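Local coordinates for protein CT021 (Chlamydia trachomatis serovar L2, PDB 6UXD) that is of unknown function but is probably related distantly to the bacterial lipoprotein-localisation proteins LolA and LolB, at residues V79-I91 / W99-V112. Numbering follows the deposited sequence.
Sequences VYLLRISKNPLMI and WMPLSEKDPLPFFV
Leu102 N donates to Ile91 O across 3.0 Å. A water extends this backbone pairing, accepting from Ile91 N and donating to Leu102 O, so that both polar atoms of Ile91's backbone are served where strand 98-101 ends.

Apolar contacts then divide between the two faces of strand 79-84, Tyr80 and Leu82 facing one way, Val79 and Leu81 the other. On one face, Ile91 reaches helix 108-116: with CG1 anti to its carbonyl carbon (chi1 -58°) and the chain extended beyond it, Ile91 CD1 arrives 3.5 Å from Leu108 CD1 and 3.7 Å from Phe111 CD2. The side chains of Leu82 and Phe111 cross at about a right angle, with Leu82 CD2 over one face of the ring, 3.9 Å from Phe111 CD1. Leu89 CD2 fits against Phe111 CB and Val112 CG2, while Pro107 CG, just before the helix, rests obliquely on Tyr80 CE1 at 3.5 Å.

On the other face, the indole of Trp99 packs against aliphatic side chains. Leu81 CD2 makes a CH-pi contact with the five-membered ring of Trp99, 3.7 Å from its centroid and only 9° off the normal, and CB of the same leucine lies over the six-membered part. Val79 CG1 meets the indole edge at Trp99 CH2, 3.6 Å away. Pro212 O accepts from the indole NE1, and Pro215 also touches the ring, tying the C-terminal tail to this face.

Together these contacts describe an antiparallel beta meander, strands 79-84, 90-95 and 98-101, whose chain crosses back over one face as a loop and helix.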
ATOM      1  N   VAL A  79      -4.352  11.037   6.761  1.00 54.06           N
ATOM      2  CA  VAL A  79      -2.933  10.837   6.482  1.00 46.17           C
ATOM      3  C   VAL A  79      -2.297  10.118   7.656  1.00 52.20           C
ATOM      4  O   VAL A  79      -2.228  10.670   8.762  1.00 48.25           O
ATOM      5  CB  VAL A  79      -2.201  12.161   6.216  1.00 55.44           C
ATOM      6  CG1 VAL A  79      -0.754  11.883   5.869  1.00 50.11           C
ATOM      7  CG2 VAL A  79      -2.892  12.940   5.112  1.00 57.38           C
ATOM      8  N   TYR A  80      -1.791   8.917   7.413  1.00 48.12           N
ATOM      9  CA  TYR A  80      -1.141   8.114   8.438  1.00 48.17           C
ATOM     10  C   TYR A  80       0.358   8.011   8.185  1.00 44.70           C
ATOM     11  O   TYR A  80       0.834   8.057   7.044  1.00 46.08           O
ATOM     12  CB  TYR A  80      -1.751   6.719   8.490  1.00 48.81           C
ATOM     13  CG  TYR A  80      -3.211   6.733   8.852  1.00 55.59           C
ATOM     14  CD1 TYR A  80      -3.608   6.870  10.173  1.00 55.89           C
ATOM     15  CD2 TYR A  80      -4.194   6.622   7.878  1.00 54.90           C
ATOM     16  CE1 TYR A  80      -4.941   6.892  10.519  1.00 66.03           C
ATOM     17  CE2 TYR A  80      -5.538   6.642   8.213  1.00 59.40           C
ATOM     18  CZ  TYR A  80      -5.902   6.777   9.537  1.00 65.37           C
ATOM     19  OH  TYR A  80      -7.225   6.803   9.897  1.00 74.15           O
ATOM     20  N   LEU A  81       1.103   7.894   9.268  1.00 40.71           N
ATOM     21  CA  LEU A  81       2.540   7.692   9.209  1.00 38.06           C
ATOM     22  C   LEU A  81       2.831   6.451  10.030  1.00 41.92           C
ATOM     23  O   LEU A  81       2.427   6.366  11.193  1.00 42.96           O
ATOM     24  CB  LEU A  81       3.289   8.918   9.732  1.00 44.42           C
ATOM     25  CG  LEU A  81       4.813   8.833   9.714  1.00 40.68           C
ATOM     26  CD1 LEU A  81       5.319   8.644   8.277  1.00 44.89           C
ATOM     27  CD2 LEU A  81       5.451  10.070  10.369  1.00 42.95           C
ATOM     28  N   LEU A  82       3.498   5.481   9.417  1.00 40.37           N
ATOM     29  CA  LEU A  82       3.808   4.211  10.052  1.00 41.84           C
ATOM     30  C   LEU A  82       5.299   4.142  10.306  1.00 39.29           C
ATOM     31  O   LEU A  82       6.097   4.383   9.396  1.00 38.49           O
ATOM     32  CB  LEU A  82       3.408   3.018   9.181  1.00 38.91           C
ATOM     33  CG  LEU A  82       1.952   2.579   9.182  1.00 49.42           C
ATOM     34  CD1 LEU A  82       1.034   3.690   8.783  1.00 46.80           C
ATOM     35  CD2 LEU A  82       1.800   1.393   8.239  1.00 51.86           C
ATOM     36  N   ARG A  83       5.664   3.790  11.521  1.00 39.70           N
ATOM     37  CA  ARG A  83       7.047   3.487  11.859  1.00 42.19           C
ATOM     38  C   ARG A  83       7.134   1.979  12.054  1.00 40.17           C
ATOM     39  O   ARG A  83       6.540   1.435  12.995  1.00 40.66           O
ATOM     40  CB  ARG A  83       7.489   4.237  13.115  1.00 36.61           C
ATOM     41  CG  ARG A  83       8.972   4.129  13.377  1.00 39.71           C
ATOM     42  CD  ARG A  83       9.320   4.574  14.788  1.00 43.78           C
ATOM     43  NE  ARG A  83      10.765   4.551  14.980  1.00 40.44           N
ATOM     44  CZ  ARG A  83      11.457   3.535  15.493  1.00 48.74           C
ATOM     45  NH1 ARG A  83      10.853   2.425  15.905  1.00 45.43           N
ATOM     46  NH2 ARG A  83      12.774   3.642  15.608  1.00 52.28           N
ATOM     47  N   ILE A  84       7.885   1.313  11.179  1.00 44.57           N
ATOM     48  CA  ILE A  84       7.980  -0.144  11.146  1.00 44.28           C
ATOM     49  C   ILE A  84       9.372  -0.525  11.623  1.00 45.49           C
ATOM     50  O   ILE A  84      10.369  -0.031  11.086  1.00 47.57           O
ATOM     51  CB  ILE A  84       7.704  -0.698   9.733  1.00 46.95           C
ATOM     52  CG1 ILE A  84       6.308  -0.284   9.263  1.00 44.26           C
ATOM     53  CG2 ILE A  84       7.835  -2.228   9.722  1.00 49.24           C
ATOM     54  CD1 ILE A  84       6.055  -0.435   7.765  1.00 45.44           C
ATOM     55  N   SER A  85       9.442  -1.389  12.635  1.00 45.25           N
ATOM     56  CA  SER A  85      10.723  -1.784  13.202  1.00 49.86           C
ATOM     57  C   SER A  85      10.622  -3.208  13.739  1.00 55.39           C
ATOM     58  O   SER A  85       9.598  -3.881  13.588  1.00 51.91           O
ATOM     59  CB  SER A  85      11.148  -0.830  14.321  1.00 54.12           C
ATOM     60  OG  SER A  85      10.195  -0.852  15.375  1.00 51.25           O
ATOM     61  N   LYS A  86      11.711  -3.658  14.377  1.00 58.92           N
ATOM     62  CA  LYS A  86      11.663  -4.888  15.161  1.00 60.46           C
ATOM     63  C   LYS A  86      10.602  -4.799  16.248  1.00 61.77           C
ATOM     64  O   LYS A  86      10.075  -5.823  16.698  1.00 63.39           O
ATOM     65  CB  LYS A  86      13.028  -5.168  15.796  1.00 56.45           C
ATOM     66  CG  LYS A  86      14.187  -5.247  14.811  1.00 59.41           C
ATOM     67  N   ASN A  87      10.276  -3.594  16.676  1.00 55.13           N
ATOM     68  CA  ASN A  87       9.339  -3.384  17.762  1.00 50.77           C
ATOM     69  C   ASN A  87       7.921  -3.272  17.228  1.00 53.98           C
ATOM     70  O   ASN A  87       7.695  -3.311  16.010  1.00 54.19           O
ATOM     71  CB  ASN A  87       9.763  -2.145  18.541  1.00 56.35           C
ATOM     72  CG  ASN A  87      11.208  -2.242  19.009  1.00 66.59           C
ATOM     73  OD1 ASN A  87      12.037  -1.380  18.709  1.00 67.21           O
ATOM     74  ND2 ASN A  87      11.523  -3.325  19.723  1.00 63.21           N
ATOM     75  N   PRO A  88       6.931  -3.177  18.099  1.00 54.88           N
ATOM     76  CA  PRO A  88       5.555  -3.119  17.609  1.00 53.73           C
ATOM     77  C   PRO A  88       5.322  -1.878  16.770  1.00 49.84           C
ATOM     78  O   PRO A  88       5.970  -0.839  16.944  1.00 46.96           O
ATOM     79  CB  PRO A  88       4.716  -3.109  18.893  1.00 53.06           C
ATOM     80  CG  PRO A  88       5.601  -3.781  19.903  1.00 50.74           C
ATOM     81  CD  PRO A  88       6.979  -3.297  19.566  1.00 57.80           C
ATOM     82  N   LEU A  89       4.403  -2.015  15.824  1.00 47.47           N
ATOM     83  CA  LEU A  89       4.108  -0.933  14.900  1.00 45.54           C
ATOM     84  C   LEU A  89       3.633   0.302  15.655  1.00 43.24           C
ATOM     85  O   LEU A  89       2.833   0.213  16.589  1.00 46.00           O
ATOM     86  CB  LEU A  89       3.038  -1.378  13.907  1.00 46.04           C
ATOM     87  CG  LEU A  89       2.696  -0.331  12.842  1.00 43.10           C
ATOM     88  CD1 LEU A  89       3.849  -0.241  11.846  1.00 40.20           C
ATOM     89  CD2 LEU A  89       1.377  -0.650  12.141  1.00 54.38           C
ATOM     90  N   MET A  90       4.123   1.460  15.242  1.00 43.29           N
ATOM     91  CA  MET A  90       3.659   2.727  15.778  1.00 42.88           C
ATOM     92  C   MET A  90       3.079   3.546  14.640  1.00 41.59           C
ATOM     93  O   MET A  90       3.695   3.668  13.576  1.00 45.90           O
ATOM     94  CB  MET A  90       4.798   3.471  16.483  1.00 43.34           C
ATOM     95  CG  MET A  90       4.420   4.872  16.934  1.00 56.63           C
ATOM     96  SD  MET A  90       5.613   5.594  18.098  1.00 63.03           S
ATOM     97  CE  MET A  90       7.126   4.854  17.570  1.00 48.50           C
ATOM     98  N   ILE A  91       1.879   4.082  14.859  1.00 37.87           N
ATOM     99  CA  ILE A  91       1.149   4.826  13.853  1.00 46.95           C
ATOM    100  C   ILE A  91       0.923   6.238  14.362  1.00 44.53           C
ATOM    101  O   ILE A  91       0.624   6.441  15.541  1.00 45.26           O
ATOM    102  CB  ILE A  91      -0.207   4.169  13.524  1.00 43.41           C
ATOM    103  CG1 ILE A  91      -0.004   2.732  13.048  1.00 55.00           C
ATOM    104  CG2 ILE A  91      -0.945   4.983  12.494  1.00 48.15           C
ATOM    105  CD1 ILE A  91      -1.310   2.068  12.642  1.00 68.44           C
ATOM    106  N   TRP A  99       2.492  15.240  13.649  1.00 46.97           N
ATOM    107  CA  TRP A  99       2.282  13.799  13.664  1.00 45.59           C
ATOM    108  C   TRP A  99       1.863  13.381  15.067  1.00 48.38           C
ATOM    109  O   TRP A  99       2.681  13.364  15.991  1.00 44.44           O
ATOM    110  CB  TRP A  99       3.559  13.100  13.221  1.00 40.50           C
ATOM    111  CG  TRP A  99       3.867  13.332  11.787  1.00 45.26           C
ATOM    112  CD1 TRP A  99       4.951  13.977  11.269  1.00 43.09           C
ATOM    113  CD2 TRP A  99       3.075  12.912  10.674  1.00 40.69           C
ATOM    114  NE1 TRP A  99       4.884  13.976   9.903  1.00 44.07           N
ATOM    115  CE2 TRP A  99       3.738  13.334   9.509  1.00 47.02           C
ATOM    116  CE3 TRP A  99       1.865  12.227  10.553  1.00 38.72           C
ATOM    117  CZ2 TRP A  99       3.227  13.091   8.226  1.00 48.57           C
ATOM    118  CZ3 TRP A  99       1.356  11.984   9.279  1.00 50.54           C
ATOM    119  CH2 TRP A  99       2.039  12.411   8.136  1.00 45.38           C
ATOM    120  N   MET A 100       0.587  13.037  15.224  1.00 48.93           N
ATOM    121  CA  MET A 100       0.028  12.714  16.528  1.00 47.03           C
ATOM    122  C   MET A 100      -0.076  11.209  16.709  1.00 46.03           C
ATOM    123  O   MET A 100      -0.706  10.539  15.878  1.00 44.30           O
ATOM    124  CB  MET A 100      -1.347  13.346  16.669  1.00 48.55           C
ATOM    125  CG  MET A 100      -1.340  14.862  16.558  1.00 56.66           C
ATOM    126  SD  MET A 100      -0.235  15.660  17.757  1.00 60.33           S
ATOM    127  CE  MET A 100      -0.845  14.981  19.297  1.00 55.13           C
ATOM    128  N   PRO A 101       0.504  10.646  17.770  1.00 46.62           N
ATOM    129  CA  PRO A 101       0.404   9.199  18.008  1.00 45.73           C
ATOM    130  C   PRO A 101      -1.033   8.726  18.078  1.00 50.66           C
ATOM    131  O   PRO A 101      -1.936   9.473  18.448  1.00 59.54           O
ATOM    132  CB  PRO A 101       1.094   9.016  19.364  1.00 53.56           C
ATOM    133  CG  PRO A 101       1.985  10.151  19.492  1.00 41.99           C
ATOM    134  CD  PRO A 101       1.398  11.302  18.740  1.00 47.56           C
ATOM    135  N   LEU A 102      -1.240   7.463  17.724  1.00 54.86           N
ATOM    136  CA  LEU A 102      -2.534   6.820  17.888  1.00 60.96           C
ATOM    137  C   LEU A 102      -2.506   5.897  19.093  1.00 64.31           C
ATOM    138  O   LEU A 102      -1.608   5.057  19.223  1.00 69.49           O
ATOM    139  CB  LEU A 102      -2.920   6.016  16.646  1.00 58.44           C
ATOM    140  CG  LEU A 102      -3.822   6.692  15.619  1.00 64.17           C
ATOM    141  CD1 LEU A 102      -4.319   5.621  14.671  1.00 67.05           C
ATOM    142  CD2 LEU A 102      -4.993   7.432  16.262  1.00 73.99           C
ATOM    143  N   SER A 103      -3.480   6.072  19.979  1.00 85.32           N
ATOM    144  CA  SER A 103      -3.919   5.012  20.871  1.00 95.36           C
ATOM    145  C   SER A 103      -5.414   4.756  20.745  1.00102.53           C
ATOM    146  O   SER A 103      -5.916   3.802  21.351  1.00105.33           O
ATOM    147  CB  SER A 103      -3.572   5.336  22.332  1.00 97.35           C
ATOM    148  OG  SER A 103      -2.907   4.242  22.948  1.00 94.14           O
ATOM    149  N   GLU A 104      -6.189   5.507  19.941  1.00105.63           N
ATOM    150  CA  GLU A 104      -7.636   5.286  19.678  1.00110.77           C
ATOM    151  C   GLU A 104      -7.744   4.147  18.687  1.00106.16           C
ATOM    152  O   GLU A 104      -8.747   4.207  17.961  1.00101.19           O
ATOM    153  CB  GLU A 104      -8.212   6.545  19.035  1.00100.37           C
ATOM    154  N   LYS A 105      -6.977   3.060  18.827  1.00107.24           N
ATOM    155  CA  LYS A 105      -6.734   1.995  17.858  1.00104.94           C
ATOM    156  C   LYS A 105      -7.877   1.836  16.863  1.00104.88           C
ATOM    157  O   LYS A 105      -8.641   0.868  16.933  1.00 95.48           O
ATOM    158  CB  LYS A 105      -6.494   0.669  18.588  1.00 90.28           C
ATOM    159  N   ASP A 106      -7.995   2.780  15.923  1.00100.28           N
ATOM    160  CA  ASP A 106      -9.030   2.700  14.899  1.00 97.16           C
ATOM    161  C   ASP A 106      -8.494   1.909  13.708  1.00 98.30           C
ATOM    162  O   ASP A 106      -9.029   0.834  13.402  1.00100.06           O
ATOM    163  CB  ASP A 106      -9.503   4.099  14.493  1.00 89.97           C
ATOM    164  N   PRO A 107      -7.454   2.377  13.014  1.00 93.48           N
ATOM    165  CA  PRO A 107      -6.822   1.550  11.975  1.00 90.18           C
ATOM    166  C   PRO A 107      -5.630   0.726  12.439  1.00 93.09           C
ATOM    167  O   PRO A 107      -5.071  -0.017  11.625  1.00 86.10           O
ATOM    168  CB  PRO A 107      -6.371   2.603  10.951  1.00 85.89           C
ATOM    169  CG  PRO A 107      -6.008   3.773  11.787  1.00 84.26           C
ATOM    170  CD  PRO A 107      -6.975   3.773  12.954  1.00 89.89           C
ATOM    171  N   LEU A 108      -5.229   0.829  13.706  1.00 96.36           N
ATOM    172  CA  LEU A 108      -3.977   0.212  14.142  1.00 94.79           C
ATOM    173  C   LEU A 108      -3.959  -1.300  13.953  1.00 94.23           C
ATOM    174  O   LEU A 108      -3.002  -1.810  13.346  1.00 85.35           O
ATOM    175  CB  LEU A 108      -3.707   0.597  15.603  1.00 99.31           C
ATOM    176  CG  LEU A 108      -2.539  -0.065  16.342  1.00 92.11           C
ATOM    177  CD1 LEU A 108      -1.212   0.188  15.647  1.00 74.18           C
ATOM    178  CD2 LEU A 108      -2.486   0.436  17.789  1.00 95.76           C
ATOM    179  N   PRO A 109      -4.940  -2.070  14.433  1.00100.85           N
ATOM    180  CA  PRO A 109      -4.840  -3.534  14.280  1.00104.42           C
ATOM    181  C   PRO A 109      -4.961  -4.007  12.836  1.00 90.23           C
ATOM    182  O   PRO A 109      -4.321  -5.000  12.468  1.00 78.48           O
ATOM    183  CB  PRO A 109      -5.985  -4.062  15.157  1.00114.13           C
ATOM    184  CG  PRO A 109      -6.949  -2.924  15.268  1.00110.49           C
ATOM    185  CD  PRO A 109      -6.144  -1.662  15.182  1.00103.62           C
ATOM    186  N   PHE A 110      -5.753  -3.322  12.008  1.00 91.75           N
ATOM    187  CA  PHE A 110      -5.848  -3.659  10.588  1.00 86.11           C
ATOM    188  C   PHE A 110      -4.480  -3.607   9.912  1.00 76.04           C
ATOM    189  O   PHE A 110      -4.089  -4.535   9.195  1.00 62.59           O
ATOM    190  CB  PHE A 110      -6.837  -2.698   9.927  1.00 83.89           C
ATOM    191  CG  PHE A 110      -7.089  -2.963   8.475  1.00 80.37           C
ATOM    192  CD1 PHE A 110      -7.852  -4.047   8.072  1.00 80.46           C
ATOM    193  CD2 PHE A 110      -6.601  -2.097   7.512  1.00 79.23           C
ATOM    194  CE1 PHE A 110      -8.101  -4.278   6.728  1.00 77.96           C
ATOM    195  CE2 PHE A 110      -6.847  -2.318   6.169  1.00 74.41           C
ATOM    196  CZ  PHE A 110      -7.599  -3.411   5.775  1.00 72.20           C
ATOM    197  N   PHE A 111      -3.724  -2.531  10.147  1.00 82.13           N
ATOM    198  CA  PHE A 111      -2.389  -2.418   9.565  1.00 74.09           C
ATOM    199  C   PHE A 111      -1.481  -3.557  10.025  1.00 67.56           C
ATOM    200  O   PHE A 111      -0.766  -4.160   9.216  1.00 56.18           O
ATOM    201  CB  PHE A 111      -1.772  -1.061   9.920  1.00 69.79           C
ATOM    202  CG  PHE A 111      -2.176   0.062   8.991  1.00 70.02           C
ATOM    203  CD1 PHE A 111      -1.829   0.033   7.645  1.00 73.05           C
ATOM    204  CD2 PHE A 111      -2.885   1.153   9.467  1.00 73.28           C
ATOM    205  CE1 PHE A 111      -2.194   1.064   6.794  1.00 69.33           C
ATOM    206  CE2 PHE A 111      -3.252   2.193   8.623  1.00 68.28           C
ATOM    207  CZ  PHE A 111      -2.908   2.147   7.288  1.00 67.40           C
ATOM    208  N   VAL A 112      -1.480  -3.865  11.326  1.00 73.44           N
ATOM    209  CA  VAL A 112      -0.598  -4.923  11.816  1.00 75.62           C
ATOM    210  C   VAL A 112      -0.954  -6.252  11.159  1.00 68.84           C
ATOM    211  O   VAL A 112      -0.073  -7.053  10.826  1.00 57.55           O
ATOM    212  CB  VAL A 112      -0.654  -5.020  13.355  1.00 87.46           C
ATOM    213  CG1 VAL A 112       0.124  -6.251  13.844  1.00 81.59           C
ATOM    214  CG2 VAL A 112      -0.086  -3.758  13.994  1.00 78.46           C
TER
HETATM  215  O   HOH W   1       0.469   3.423  17.465  1.00 52.29           O